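Local coordinates for pesticidal crystal protein Cry2Aa (Bacillus thuringiensis serovar kurstaki, PDB 1I5P), which kills dipteran and lepidopteran insect larvae by binding to midgut epithelial cells and promoting their colloid-osmotic lysis, at residues M183-I188 and N214-Y219; Y306-I311 and R424-V429; S522-Q527 and P616-N621. All blocks are in the same frame, centred on the assembly; numbering follows the deposited sequence.

Contact 1: residues M183-I188 and N214-Y219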
ATOM      1  N   MET A 183      14.735 -12.726  -3.575  1.00 12.98           N
ATOM      2  CA  MET A 183      15.467 -13.964  -3.365  1.00 14.24           C
ATOM      3  C   MET A 183      16.802 -13.759  -2.661  1.00 12.64           C
ATOM      4  O   MET A 183      17.130 -14.482  -1.723  1.00 14.22           O
ATOM      5  CB  MET A 183      15.678 -14.672  -4.705  1.00 14.12           C
ATOM      6  CG  MET A 183      14.375 -15.102  -5.376  1.00 17.36           C
ATOM      7  SD  MET A 183      14.611 -15.633  -7.084  1.00 23.52           S
ATOM      8  CE  MET A 183      13.221 -14.864  -7.907  1.00 21.59           C
ATOM      9  N   HIS A 184      17.570 -12.770  -3.105  1.00 12.56           N
ATOM     10  CA  HIS A 184      18.870 -12.500  -2.499  1.00 13.39           C
ATOM     11  C   HIS A 184      18.757 -12.021  -1.050  1.00 12.82           C
ATOM     12  O   HIS A 184      19.468 -12.513  -0.167  1.00  9.48           O
ATOM     13  CB  HIS A 184      19.637 -11.454  -3.319  1.00 15.63           C
ATOM     14  CG  HIS A 184      21.077 -11.315  -2.923  1.00 17.83           C
ATOM     15  ND1 HIS A 184      21.848 -10.232  -3.290  1.00 17.54           N
ATOM     16  CD2 HIS A 184      21.884 -12.120  -2.191  1.00 17.49           C
ATOM     17  CE1 HIS A 184      23.065 -10.375  -2.798  1.00 18.23           C
ATOM     18  NE2 HIS A 184      23.115 -11.511  -2.127  1.00 17.75           N
ATOM     19  N   LEU A 185      17.869 -11.059  -0.804  1.00 10.87           N
ATOM     20  CA  LEU A 185      17.697 -10.522   0.541  1.00 11.84           C
ATOM     21  C   LEU A 185      17.122 -11.564   1.491  1.00 12.56           C
ATOM     22  O   LEU A 185      17.482 -11.595   2.672  1.00 11.86           O
ATOM     23  CB  LEU A 185      16.806  -9.276   0.506  1.00 11.46           C
ATOM     24  CG  LEU A 185      17.449  -8.040  -0.138  1.00 14.02           C
ATOM     25  CD1 LEU A 185      16.454  -6.884  -0.165  1.00 12.89           C
ATOM     26  CD2 LEU A 185      18.698  -7.646   0.643  1.00 12.95           C
ATOM     27  N   SER A 186      16.239 -12.414   0.970  1.00 11.50           N
ATOM     28  CA  SER A 186      15.633 -13.474   1.772  1.00 13.24           C
ATOM     29  C   SER A 186      16.733 -14.456   2.165  1.00 14.13           C
ATOM     30  O   SER A 186      16.759 -14.968   3.289  1.00 13.37           O
ATOM     31  CB  SER A 186      14.554 -14.204   0.968  1.00  8.96           C
ATOM     32  OG  SER A 186      13.449 -13.350   0.698  1.00 16.12           O
ATOM     33  N   PHE A 187      17.626 -14.712   1.208  1.00 13.84           N
ATOM     34  CA  PHE A 187      18.766 -15.608   1.381  1.00 14.45           C
ATOM     35  C   PHE A 187      19.655 -15.093   2.508  1.00 13.31           C
ATOM     36  O   PHE A 187      20.024 -15.835   3.418  1.00 14.86           O
ATOM     37  CB  PHE A 187      19.564 -15.676   0.066  1.00 15.28           C
ATOM     38  CG  PHE A 187      20.991 -16.131   0.233  1.00 16.05           C
ATOM     39  CD1 PHE A 187      21.287 -17.467   0.494  1.00 17.27           C
ATOM     40  CD2 PHE A 187      22.041 -15.217   0.141  1.00 14.22           C
ATOM     41  CE1 PHE A 187      22.606 -17.892   0.660  1.00 14.16           C
ATOM     42  CE2 PHE A 187      23.368 -15.636   0.306  1.00 15.70           C
ATOM     43  CZ  PHE A 187      23.647 -16.979   0.567  1.00 13.93           C
ATOM     44  N   ILE A 188      19.993 -13.812   2.438  1.00 12.90           N
ATOM     45  CA  ILE A 188      20.829 -13.182   3.450  1.00 13.74           C
ATOM     46  C   ILE A 188      20.181 -13.276   4.832  1.00 14.12           C
ATOM     47  O   ILE A 188      20.835 -13.629   5.811  1.00 13.17           O
ATOM     48  CB  ILE A 188      21.092 -11.706   3.083  1.00 13.99           C
ATOM     49  CG1 ILE A 188      21.948 -11.653   1.811  1.00 13.95           C
ATOM     50  CG2 ILE A 188      21.770 -10.977   4.247  1.00 12.09           C
ATOM     51  CD1 ILE A 188      22.052 -10.269   1.173  1.00 15.20           C
ATOM     52  N   ASN A 214      23.180  -3.297   3.794  1.00 17.17           N
ATOM     53  CA  ASN A 214      23.764  -2.704   2.589  1.00 18.39           C
ATOM     54  C   ASN A 214      23.077  -3.072   1.288  1.00 18.11           C
ATOM     55  O   ASN A 214      22.895  -2.216   0.424  1.00 18.51           O
ATOM     56  CB  ASN A 214      25.256  -3.034   2.503  1.00 18.36           C
ATOM     57  CG  ASN A 214      26.055  -2.417   3.642  1.00 22.01           C
ATOM     58  OD1 ASN A 214      25.609  -1.467   4.284  1.00 25.30           O
ATOM     59  ND2 ASN A 214      27.247  -2.946   3.885  1.00 24.47           N
ATOM     60  N   TYR A 215      22.689  -4.331   1.132  1.00 16.59           N
ATOM     61  CA  TYR A 215      22.015  -4.716  -0.098  1.00 15.95           C
ATOM     62  C   TYR A 215      20.582  -4.189  -0.117  1.00 15.54           C
ATOM     63  O   TYR A 215      20.060  -3.843  -1.173  1.00 14.52           O
ATOM     64  CB  TYR A 215      22.072  -6.234  -0.288  1.00 17.77           C
ATOM     65  CG  TYR A 215      23.436  -6.696  -0.768  1.00 16.87           C
ATOM     66  CD1 TYR A 215      24.321  -7.344   0.090  1.00 16.07           C
ATOM     67  CD2 TYR A 215      23.861  -6.432  -2.074  1.00 17.77           C
ATOM     68  CE1 TYR A 215      25.599  -7.719  -0.336  1.00 17.29           C
ATOM     69  CE2 TYR A 215      25.133  -6.799  -2.511  1.00 17.19           C
ATOM     70  CZ  TYR A 215      25.997  -7.443  -1.638  1.00 19.81           C
ATOM     71  OH  TYR A 215      27.249  -7.812  -2.077  1.00 20.64           O
ATOM     72  N   THR A 216      19.951  -4.103   1.050  1.00 15.59           N
ATOM     73  CA  THR A 216      18.592  -3.565   1.113  1.00 15.33           C
ATOM     74  C   THR A 216      18.666  -2.122   0.612  1.00 16.40           C
ATOM     75  O   THR A 216      17.802  -1.657  -0.131  1.00 15.23           O
ATOM     76  CB  THR A 216      18.043  -3.573   2.563  1.00 15.10           C
ATOM     77  OG1 THR A 216      17.746  -4.921   2.954  1.00 11.42           O
ATOM     78  CG2 THR A 216      16.785  -2.725   2.667  1.00 12.64           C
ATOM     79  N   ARG A 217      19.716  -1.424   1.026  1.00 16.19           N
ATOM     80  CA  ARG A 217      19.923  -0.048   0.614  1.00 17.44           C
ATOM     81  C   ARG A 217      20.098   0.050  -0.903  1.00 17.03           C
ATOM     82  O   ARG A 217      19.367   0.779  -1.574  1.00 14.70           O
ATOM     83  CB  ARG A 217      21.146   0.525   1.332  1.00 19.58           C
ATOM     84  CG  ARG A 217      21.703   1.803   0.724  1.00 23.59           C
ATOM     85  CD  ARG A 217      23.119   1.562   0.233  1.00 27.56           C
ATOM     86  NE  ARG A 217      24.107   1.768   1.284  1.00 28.29           N
ATOM     87  CZ  ARG A 217      25.284   1.154   1.343  1.00 28.82           C
ATOM     88  NH1 ARG A 217      25.631   0.273   0.415  1.00 27.20           N
ATOM     89  NH2 ARG A 217      26.124   1.439   2.325  1.00 29.88           N
ATOM     90  N   ASP A 218      21.059  -0.693  -1.440  1.00 17.22           N
ATOM     91  CA  ASP A 218      21.329  -0.667  -2.877  1.00 17.14           C
ATOM     92  C   ASP A 218      20.117  -1.028  -3.728  1.00 16.45           C
ATOM     93  O   ASP A 218      19.771  -0.312  -4.675  1.00 14.82           O
ATOM     94  CB  ASP A 218      22.475  -1.621  -3.220  1.00 18.04           C
ATOM     95  CG  ASP A 218      23.783  -1.227  -2.560  1.00 18.97           C
ATOM     96  OD1 ASP A 218      23.853  -0.118  -1.998  1.00 18.97           O
ATOM     97  OD2 ASP A 218      24.741  -2.024  -2.608  1.00 22.53           O
ATOM     98  N   TYR A 219      19.479  -2.143  -3.394  1.00 15.09           N
ATOM     99  CA  TYR A 219      18.318  -2.594  -4.139  1.00 15.23           C
ATOM    100  C   TYR A 219      17.121  -1.664  -3.968  1.00 14.53           C
ATOM    101  O   TYR A 219      16.385  -1.415  -4.923  1.00 15.81           O
ATOM    102  CB  TYR A 219      17.955  -4.015  -3.715  1.00 15.71           C
ATOM    103  CG  TYR A 219      19.058  -5.030  -3.943  1.00 16.34           C
ATOM    104  CD1 TYR A 219      19.014  -6.274  -3.319  1.00 14.42           C
ATOM    105  CD2 TYR A 219      20.142  -4.752  -4.781  1.00 16.32           C
ATOM    106  CE1 TYR A 219      20.014  -7.214  -3.518  1.00 16.16           C
ATOM    107  CE2 TYR A 219      21.156  -5.695  -4.990  1.00 14.46           C
ATOM    108  CZ  TYR A 219      21.084  -6.921  -4.351  1.00 16.26           C
ATOM    109  OH  TYR A 219      22.080  -7.857  -4.516  1.00 15.38           O
TER
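The helices come closest in register at Leu-185 and Thr-216, where two members of the N-terminal helical bundle run almost antiparallel, at 166°, their axes 10.4 Å apart. Leucine suits this wide spacing because its branched end spans the gap: CD2 lies 3.8 Å from Tyr-215 CB and also touches Thr-216 OG1, whose hydroxyl is bonded to Leu-212 O in its own helix. Leu-185 CG sits 4.0 Å from Tyr-219 CD1, at the edge of that ring, the two side chains sliding past each other in opposite directions.

His-184 is the hub of the aromatic cluster. Its CG is anti to the backbone N (chi1 -169°), on a CB that already points at the second helix; CE1 lies over the centre of the Tyr-215 ring in an edge-to-face pair with planes at 55°. Ile-188 CD1 adds an apolar touch on Tyr-215 CD1. Tyr-219 OH lies at the edge of the imidazole, 2.7 Å from ND1, in a bent hydrogen bond in which either may be the donor. Phe-157 stacks on the imidazole, and Gln-154 bonds weakly to NE2. This otherwise apolar interface thus includes one directional bond, which probably helps to fix the turn of the imidazole and holds the phenol oxygen in place.

Contact 2: residues Y306-I311 and R424-V429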
ATOM      1  N   TYR A 306      -9.956   8.500   9.426  1.00 11.76           N
ATOM      2  CA  TYR A 306     -11.336   8.289   9.843  1.00 13.11           C
ATOM      3  C   TYR A 306     -11.894   7.003   9.242  1.00 13.71           C
ATOM      4  O   TYR A 306     -11.284   6.409   8.346  1.00 11.93           O
ATOM      5  CB  TYR A 306     -12.211   9.476   9.425  1.00 14.24           C
ATOM      6  CG  TYR A 306     -12.028  10.689  10.306  1.00 13.49           C
ATOM      7  CD1 TYR A 306     -10.996  11.593  10.073  1.00 11.98           C
ATOM      8  CD2 TYR A 306     -12.847  10.893  11.418  1.00 12.25           C
ATOM      9  CE1 TYR A 306     -10.776  12.672  10.928  1.00 13.93           C
ATOM     10  CE2 TYR A 306     -12.637  11.965  12.278  1.00 14.19           C
ATOM     11  CZ  TYR A 306     -11.604  12.849  12.031  1.00 13.76           C
ATOM     12  OH  TYR A 306     -11.404  13.891  12.902  1.00 12.25           O
ATOM     13  N   ILE A 307     -13.047   6.574   9.745  1.00 12.81           N
ATOM     14  CA  ILE A 307     -13.684   5.358   9.257  1.00 13.33           C
ATOM     15  C   ILE A 307     -14.749   5.687   8.218  1.00 14.23           C
ATOM     16  O   ILE A 307     -15.790   6.268   8.529  1.00 13.68           O
ATOM     17  CB  ILE A 307     -14.293   4.554  10.421  1.00 11.26           C
ATOM     18  CG1 ILE A 307     -13.161   4.105  11.358  1.00 13.64           C
ATOM     19  CG2 ILE A 307     -15.076   3.359   9.895  1.00  7.93           C
ATOM     20  CD1 ILE A 307     -13.618   3.334  12.574  1.00 14.64           C
ATOM     21  N   LEU A 308     -14.456   5.317   6.973  1.00 16.38           N
ATOM     22  CA  LEU A 308     -15.335   5.559   5.829  1.00 15.53           C
ATOM     23  C   LEU A 308     -16.732   5.000   6.039  1.00 16.59           C
ATOM     24  O   LEU A 308     -16.904   3.812   6.315  1.00 14.69           O
ATOM     25  CB  LEU A 308     -14.719   4.942   4.569  1.00 12.75           C
ATOM     26  CG  LEU A 308     -15.472   5.089   3.242  1.00 17.13           C
ATOM     27  CD1 LEU A 308     -15.578   6.563   2.876  1.00 12.90           C
ATOM     28  CD2 LEU A 308     -14.739   4.318   2.140  1.00 14.03           C
ATOM     29  N   SER A 309     -17.727   5.863   5.879  1.00 17.47           N
ATOM     30  CA  SER A 309     -19.117   5.473   6.056  1.00 17.73           C
ATOM     31  C   SER A 309     -19.839   5.378   4.718  1.00 17.21           C
ATOM     32  O   SER A 309     -20.574   4.424   4.463  1.00 15.36           O
ATOM     33  CB  SER A 309     -19.832   6.490   6.946  1.00 19.23           C
ATOM     34  OG  SER A 309     -21.195   6.144   7.099  1.00 29.64           O
ATOM     35  N   GLY A 310     -19.625   6.376   3.867  1.00 16.77           N
ATOM     36  CA  GLY A 310     -20.269   6.387   2.568  1.00 16.24           C
ATOM     37  C   GLY A 310     -20.096   7.700   1.829  1.00 16.40           C
ATOM     38  O   GLY A 310     -19.152   8.446   2.076  1.00 14.27           O
ATOM     39  N   ILE A 311     -21.006   7.986   0.910  1.00 15.64           N
ATOM     40  CA  ILE A 311     -20.938   9.227   0.152  1.00 18.53           C
ATOM     41  C   ILE A 311     -22.335   9.764  -0.090  1.00 17.89           C
ATOM     42  O   ILE A 311     -23.327   9.044   0.037  1.00 20.06           O
ATOM     43  CB  ILE A 311     -20.288   9.030  -1.247  1.00 18.15           C
ATOM     44  CG1 ILE A 311     -21.186   8.132  -2.106  1.00 19.11           C
ATOM     45  CG2 ILE A 311     -18.898   8.412  -1.112  1.00 18.59           C
ATOM     46  CD1 ILE A 311     -20.835   8.140  -3.579  1.00 19.63           C
ATOM     47  N   ARG A 424     -10.681   1.705   2.035  1.00 13.79           N
ATOM     48  CA  ARG A 424     -10.670   2.442   3.292  1.00 14.02           C
ATOM     49  C   ARG A 424     -10.933   3.933   3.133  1.00 13.47           C
ATOM     50  O   ARG A 424     -11.058   4.654   4.119  1.00 13.62           O
ATOM     51  CB  ARG A 424      -9.346   2.220   4.021  1.00 11.05           C
ATOM     52  CG  ARG A 424      -9.168   0.791   4.528  1.00 13.94           C
ATOM     53  CD  ARG A 424     -10.289   0.387   5.478  1.00 13.49           C
ATOM     54  NE  ARG A 424     -10.138  -0.995   5.923  1.00 15.06           N
ATOM     55  CZ  ARG A 424     -11.052  -1.669   6.611  1.00 13.66           C
ATOM     56  NH1 ARG A 424     -12.200  -1.092   6.946  1.00 11.23           N
ATOM     57  NH2 ARG A 424     -10.822  -2.930   6.950  1.00 11.56           N
ATOM     58  N   ASN A 425     -11.001   4.401   1.896  1.00 13.25           N
ATOM     59  CA  ASN A 425     -11.300   5.805   1.658  1.00 12.49           C
ATOM     60  C   ASN A 425     -11.801   6.008   0.242  1.00 13.18           C
ATOM     61  O   ASN A 425     -11.538   5.198  -0.648  1.00 12.21           O
ATOM     62  CB  ASN A 425     -10.072   6.694   1.907  1.00 11.24           C
ATOM     63  CG  ASN A 425     -10.448   8.161   2.117  1.00 12.22           C
ATOM     64  OD1 ASN A 425     -11.607   8.484   2.361  1.00 11.48           O
ATOM     65  ND2 ASN A 425      -9.466   9.048   2.034  1.00 14.19           N
ATOM     66  N   ILE A 426     -12.551   7.086   0.047  1.00 12.62           N
ATOM     67  CA  ILE A 426     -13.078   7.428  -1.264  1.00 14.41           C
ATOM     68  C   ILE A 426     -12.787   8.903  -1.490  1.00 15.56           C
ATOM     69  O   ILE A 426     -12.818   9.707  -0.558  1.00 15.00           O
ATOM     70  CB  ILE A 426     -14.601   7.194  -1.353  1.00 15.81           C
ATOM     71  CG1 ILE A 426     -14.900   5.693  -1.261  1.00 14.70           C
ATOM     72  CG2 ILE A 426     -15.144   7.757  -2.661  1.00 14.33           C
ATOM     73  CD1 ILE A 426     -16.377   5.360  -1.164  1.00 15.85           C
ATOM     74  N   SER A 427     -12.478   9.252  -2.729  1.00 14.90           N
ATOM     75  CA  SER A 427     -12.205  10.632  -3.071  1.00 14.00           C
ATOM     76  C   SER A 427     -12.754  10.836  -4.467  1.00 14.01           C
ATOM     77  O   SER A 427     -13.612  10.080  -4.916  1.00 13.47           O
ATOM     78  CB  SER A 427     -10.701  10.906  -3.036  1.00 15.53           C
ATOM     79  OG  SER A 427     -10.432  12.295  -3.111  1.00 16.22           O
ATOM     80  N   GLY A 428     -12.261  11.849  -5.160  1.00 14.97           N
ATOM     81  CA  GLY A 428     -12.742  12.100  -6.503  1.00 14.64           C
ATOM     82  C   GLY A 428     -12.224  13.412  -7.039  1.00 15.51           C
ATOM     83  O   GLY A 428     -11.600  14.190  -6.314  1.00 13.04           O
ATOM     84  N   VAL A 429     -12.477  13.650  -8.320  1.00 14.69           N
ATOM     85  CA  VAL A 429     -12.047  14.881  -8.962  1.00 15.12           C
ATOM     86  C   VAL A 429     -13.137  15.388  -9.893  1.00 15.03           C
ATOM     87  O   VAL A 429     -13.985  14.619 -10.352  1.00 11.77           O
ATOM     88  CB  VAL A 429     -10.751  14.680  -9.787  1.00 14.99           C
ATOM     89  CG1 VAL A 429      -9.617  14.246  -8.876  1.00 12.74           C
ATOM     90  CG2 VAL A 429     -10.977  13.646 -10.881  1.00 10.87           C
TER
HETATM   91  O   HOH W   1     -11.851   4.088   6.618  1.00  8.68           O
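Leu-308, Ile-311 and Ile-426 interlock between two sheets of the beta-prism domain, the middle domain of the three-domain Cry toxins. Strand 422-430 is an outer strand of a three-stranded antiparallel sheet, while strand 308-321 belongs to another sheet. The short segments run 27° apart with axes 7.2 Å from each other, a spacing filled by side chains.

Ile-426 points toward the opposite strand and meets two partners, each crossing it at about a right angle. Leu-308 comes with CG anti to its backbone N (chi1 -179°), and its CD2 methyl touches Ile-426 CG1 at 3.7 Å. The same methyl lies equally close to Asn-425 N, packing against main chain as well as side chain. Ile-311 holds CG1 in the crowded position between N and carbonyl carbon (chi1 66°), which leaves CG2 anti to the carbonyl carbon; this methyl meets Ile-426 CD1 at 4.0 Å and, slightly farther off, its CG2. Branched aliphatic residues suit such a seam because each offers methyls in several directions. Val-340 of strand 329-342 touches both Leu-308 and Ile-426, extending the apolar layer.

Both strands are distorted here by classic beta bulges, one at Ser-309 and Gly-310 opposite Asn-341, the other at Arg-424 and Asn-425 opposite strand 462-469. Asn-425 turns away from Leu-308's strand, and its amide is satisfied elsewhere, OD1 by Tyr-342 OH and ND2 by Val-302 O. Arg-424 also points away; its NE bonds to Lys-471 O and its guanidinium forms a cation-pi contact with Phe-422. Polar main-chain atoms at this end are joined by a water that donates to Tyr-306 O and to Arg-424 O, the latter at 2.7 Å, and accepts from Leu-308 N at 2.9 Å.

Contact 3: residues S522-Q527 and P616-N621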
ATOM      1  N   SER A 522       4.341   8.971   4.641  1.00 12.15           N
ATOM      2  CA  SER A 522       4.765   9.488   5.933  1.00 13.67           C
ATOM      3  C   SER A 522       4.031  10.779   6.279  1.00 14.21           C
ATOM      4  O   SER A 522       3.352  11.375   5.435  1.00 12.23           O
ATOM      5  CB  SER A 522       6.279   9.738   5.938  1.00 14.54           C
ATOM      6  OG  SER A 522       6.638  10.747   5.005  1.00 13.09           O
ATOM      7  N   LEU A 523       4.165  11.192   7.536  1.00 14.72           N
ATOM      8  CA  LEU A 523       3.542  12.415   8.016  1.00 16.40           C
ATOM      9  C   LEU A 523       4.682  13.413   8.207  1.00 17.39           C
ATOM     10  O   LEU A 523       5.570  13.205   9.038  1.00 15.52           O
ATOM     11  CB  LEU A 523       2.821  12.151   9.345  1.00 17.86           C
ATOM     12  CG  LEU A 523       1.562  12.971   9.643  1.00 22.50           C
ATOM     13  CD1 LEU A 523       0.560  12.834   8.496  1.00 18.44           C
ATOM     14  CD2 LEU A 523       0.943  12.494  10.961  1.00 20.39           C
ATOM     15  N   ARG A 524       4.672  14.483   7.418  1.00 17.10           N
ATOM     16  CA  ARG A 524       5.722  15.486   7.513  1.00 19.10           C
ATOM     17  C   ARG A 524       5.292  16.682   8.353  1.00 17.48           C
ATOM     18  O   ARG A 524       4.348  17.393   8.003  1.00 18.45           O
ATOM     19  CB  ARG A 524       6.138  15.966   6.119  1.00 18.59           C
ATOM     20  CG  ARG A 524       7.318  16.932   6.147  1.00 21.32           C
ATOM     21  CD  ARG A 524       7.705  17.441   4.760  1.00 20.38           C
ATOM     22  NE  ARG A 524       6.688  18.306   4.162  1.00 19.66           N
ATOM     23  CZ  ARG A 524       5.997  18.004   3.066  1.00 20.62           C
ATOM     24  NH1 ARG A 524       6.207  16.852   2.442  1.00 21.75           N
ATOM     25  NH2 ARG A 524       5.111  18.860   2.581  1.00 18.57           N
ATOM     26  N   PHE A 525       5.986  16.891   9.466  1.00 17.31           N
ATOM     27  CA  PHE A 525       5.700  18.012  10.354  1.00 19.76           C
ATOM     28  C   PHE A 525       6.584  19.188   9.944  1.00 20.82           C
ATOM     29  O   PHE A 525       7.811  19.086   9.947  1.00 20.22           O
ATOM     30  CB  PHE A 525       5.997  17.637  11.814  1.00 17.57           C
ATOM     31  CG  PHE A 525       5.206  16.460  12.320  1.00 17.65           C
ATOM     32  CD1 PHE A 525       5.853  15.379  12.915  1.00 17.96           C
ATOM     33  CD2 PHE A 525       3.821  16.428  12.203  1.00 16.39           C
ATOM     34  CE1 PHE A 525       5.128  14.281  13.385  1.00 16.60           C
ATOM     35  CE2 PHE A 525       3.086  15.333  12.669  1.00 16.85           C
ATOM     36  CZ  PHE A 525       3.743  14.259  13.261  1.00 14.50           C
ATOM     37  N   GLU A 526       5.962  20.301   9.577  1.00 21.51           N
ATOM     38  CA  GLU A 526       6.716  21.481   9.171  1.00 23.08           C
ATOM     39  C   GLU A 526       6.714  22.538  10.262  1.00 24.61           C
ATOM     40  O   GLU A 526       7.448  23.520  10.184  1.00 26.06           O
ATOM     41  CB  GLU A 526       6.137  22.061   7.878  1.00 21.08           C
ATOM     42  CG  GLU A 526       6.406  21.201   6.656  1.00 20.74           C
ATOM     43  CD  GLU A 526       5.867  21.810   5.377  1.00 21.78           C
ATOM     44  OE1 GLU A 526       5.474  22.994   5.394  1.00 23.03           O
ATOM     45  OE2 GLU A 526       5.847  21.104   4.346  1.00 23.50           O
ATOM     46  N   GLN A 527       5.881  22.331  11.277  1.00 25.10           N
ATOM     47  CA  GLN A 527       5.790  23.256  12.398  1.00 24.92           C
ATOM     48  C   GLN A 527       6.281  22.582  13.672  1.00 24.88           C
ATOM     49  O   GLN A 527       5.859  21.475  14.007  1.00 23.07           O
ATOM     50  CB  GLN A 527       4.347  23.736  12.575  1.00 27.09           C
ATOM     51  CG  GLN A 527       4.109  24.523  13.854  1.00 28.56           C
ATOM     52  CD  GLN A 527       2.815  25.307  13.823  1.00 31.76           C
ATOM     53  OE1 GLN A 527       1.946  25.066  12.982  1.00 33.05           O
ATOM     54  NE2 GLN A 527       2.672  26.247  14.748  1.00 32.34           N
ATOM     55  N   PRO A 616      11.868  20.183   8.254  1.00 24.91           N
ATOM     56  CA  PRO A 616      10.722  19.288   8.430  1.00 24.82           C
ATOM     57  C   PRO A 616      11.110  17.964   9.057  1.00 23.12           C
ATOM     58  O   PRO A 616      12.269  17.560   9.008  1.00 21.95           O
ATOM     59  CB  PRO A 616      10.196  19.117   7.006  1.00 24.68           C
ATOM     60  CG  PRO A 616      10.608  20.403   6.344  1.00 27.00           C
ATOM     61  CD  PRO A 616      12.026  20.527   6.834  1.00 24.79           C
ATOM     62  N   PHE A 617      10.127  17.297   9.651  1.00 21.04           N
ATOM     63  CA  PHE A 617      10.340  16.001  10.282  1.00 20.39           C
ATOM     64  C   PHE A 617       9.363  15.012   9.659  1.00 19.43           C
ATOM     65  O   PHE A 617       8.179  15.311   9.502  1.00 19.91           O
ATOM     66  CB  PHE A 617      10.091  16.101  11.790  1.00 19.54           C
ATOM     67  CG  PHE A 617      10.238  14.795  12.532  1.00 20.05           C
ATOM     68  CD1 PHE A 617      11.403  14.512  13.240  1.00 18.70           C
ATOM     69  CD2 PHE A 617       9.195  13.865  12.558  1.00 18.75           C
ATOM     70  CE1 PHE A 617      11.530  13.333  13.967  1.00 19.23           C
ATOM     71  CE2 PHE A 617       9.313  12.680  13.284  1.00 16.15           C
ATOM     72  CZ  PHE A 617      10.483  12.414  13.989  1.00 18.94           C
ATOM     73  N   ASP A 618       9.859  13.837   9.296  1.00 18.38           N
ATOM     74  CA  ASP A 618       9.011  12.806   8.706  1.00 18.65           C
ATOM     75  C   ASP A 618       8.771  11.664   9.685  1.00 17.62           C
ATOM     76  O   ASP A 618       9.702  10.952  10.053  1.00 15.98           O
ATOM     77  CB  ASP A 618       9.652  12.227   7.441  1.00 20.18           C
ATOM     78  CG  ASP A 618       9.350  13.047   6.194  1.00 21.85           C
ATOM     79  OD1 ASP A 618       8.249  12.894   5.624  1.00 19.38           O
ATOM     80  OD2 ASP A 618      10.217  13.844   5.786  1.00 25.02           O
ATOM     81  N   LEU A 619       7.522  11.498  10.108  1.00 17.09           N
ATOM     82  CA  LEU A 619       7.159  10.399  10.999  1.00 16.24           C
ATOM     83  C   LEU A 619       6.751   9.339   9.974  1.00 14.31           C
ATOM     84  O   LEU A 619       5.686   9.445   9.361  1.00 13.74           O
ATOM     85  CB  LEU A 619       5.954  10.773  11.863  1.00 15.72           C
ATOM     86  CG  LEU A 619       5.892  10.259  13.307  1.00 19.91           C
ATOM     87  CD1 LEU A 619       4.432  10.041  13.667  1.00 15.38           C
ATOM     88  CD2 LEU A 619       6.682   8.970  13.486  1.00 16.07           C
ATOM     89  N   MET A 620       7.599   8.330   9.789  1.00 14.63           N
ATOM     90  CA  MET A 620       7.349   7.298   8.785  1.00 13.06           C
ATOM     91  C   MET A 620       6.638   6.017   9.208  1.00 12.93           C
ATOM     92  O   MET A 620       5.792   5.508   8.466  1.00 12.80           O
ATOM     93  CB  MET A 620       8.669   6.972   8.092  1.00 13.97           C
ATOM     94  CG  MET A 620       9.281   8.207   7.438  1.00 12.29           C
ATOM     95  SD  MET A 620      10.954   7.952   6.876  1.00 12.97           S
ATOM     96  CE  MET A 620      10.624   6.976   5.400  1.00 10.51           C
ATOM     97  N   ASN A 621       6.985   5.474  10.373  1.00 11.71           N
ATOM     98  CA  ASN A 621       6.322   4.268  10.853  1.00 12.17           C
ATOM     99  C   ASN A 621       6.401   4.159  12.366  1.00 13.13           C
ATOM    100  O   ASN A 621       7.324   4.670  13.001  1.00 12.06           O
ATOM    101  CB  ASN A 621       6.923   3.002  10.230  1.00 11.97           C
ATOM    102  CG  ASN A 621       5.889   1.878  10.069  1.00 15.61           C
ATOM    103  OD1 ASN A 621       4.833   1.883  10.712  1.00 11.81           O
ATOM    104  ND2 ASN A 621       6.195   0.910   9.206  1.00 12.22           N
TER
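Phe-525 and Phe-617 form a hydrogen-bonded antiparallel pair, and their side chains lie side by side, pointing the same way on the buried face. Phe-617 CD2 sits at the edge of the Phe-525 ring, 3.7 Å from its CD1. Next to them Phe-525 CE1 reaches Leu-619 CB at 3.9 Å, and Leu-523, paired with Leu-619, continues the apolar row. The backbone ladder is short and fairly straight: Phe-525 N gives to Phe-617 O at 2.7 Å, and Leu-523 N to Leu-619 O at 175°.

These strands belong to the C-terminal lectin-like jelly roll, a beta sandwich. Its second sheet packs on the aromatic and leucine face, where Tyr-534 of strand 530-537 touches both leucines and Ala-532 meets Phe-525.

The other face is polar and partly open to solvent. Here Arg-524 lies alongside exposed Pro-616, its CG 3.7 Å from the proline CB. A bend at chi3 (68°) turns NE out of line with the extended chain, and NE and NH2 grip side-on, in a salt bridge to one oxygen, OE2 of Glu-526. Farther along, toward the buried end, Ser-522 OG donates to Asp-618 OD1 at 2.8 Å, on the anti side of the carboxylate; Lys-515 NZ also bonds to the serine hydroxyl.

The three contacts lie in three different domains and share no helix or strand. All are largely buried, contact 3 having an exposed rim at Pro-616. Neither contact 1 nor contact 2 has a direct backbone bond between its segments: contact 1 packs two helices of one bundle through aromatic rings, contact 2 two sheets through aliphatic methyls, with added packing on main chain and a bridging water. Contact 3 instead binds neighbouring strands of a single sheet by backbone bonds and, as residues alternate along a strand, its side chains divide between an apolar inner face and a charged, partly exposed outer one. Contacts 1 and 2 lie on opposite sides of the chain's centre, about 37 Å apart between centres; contact 3 is nearer to each.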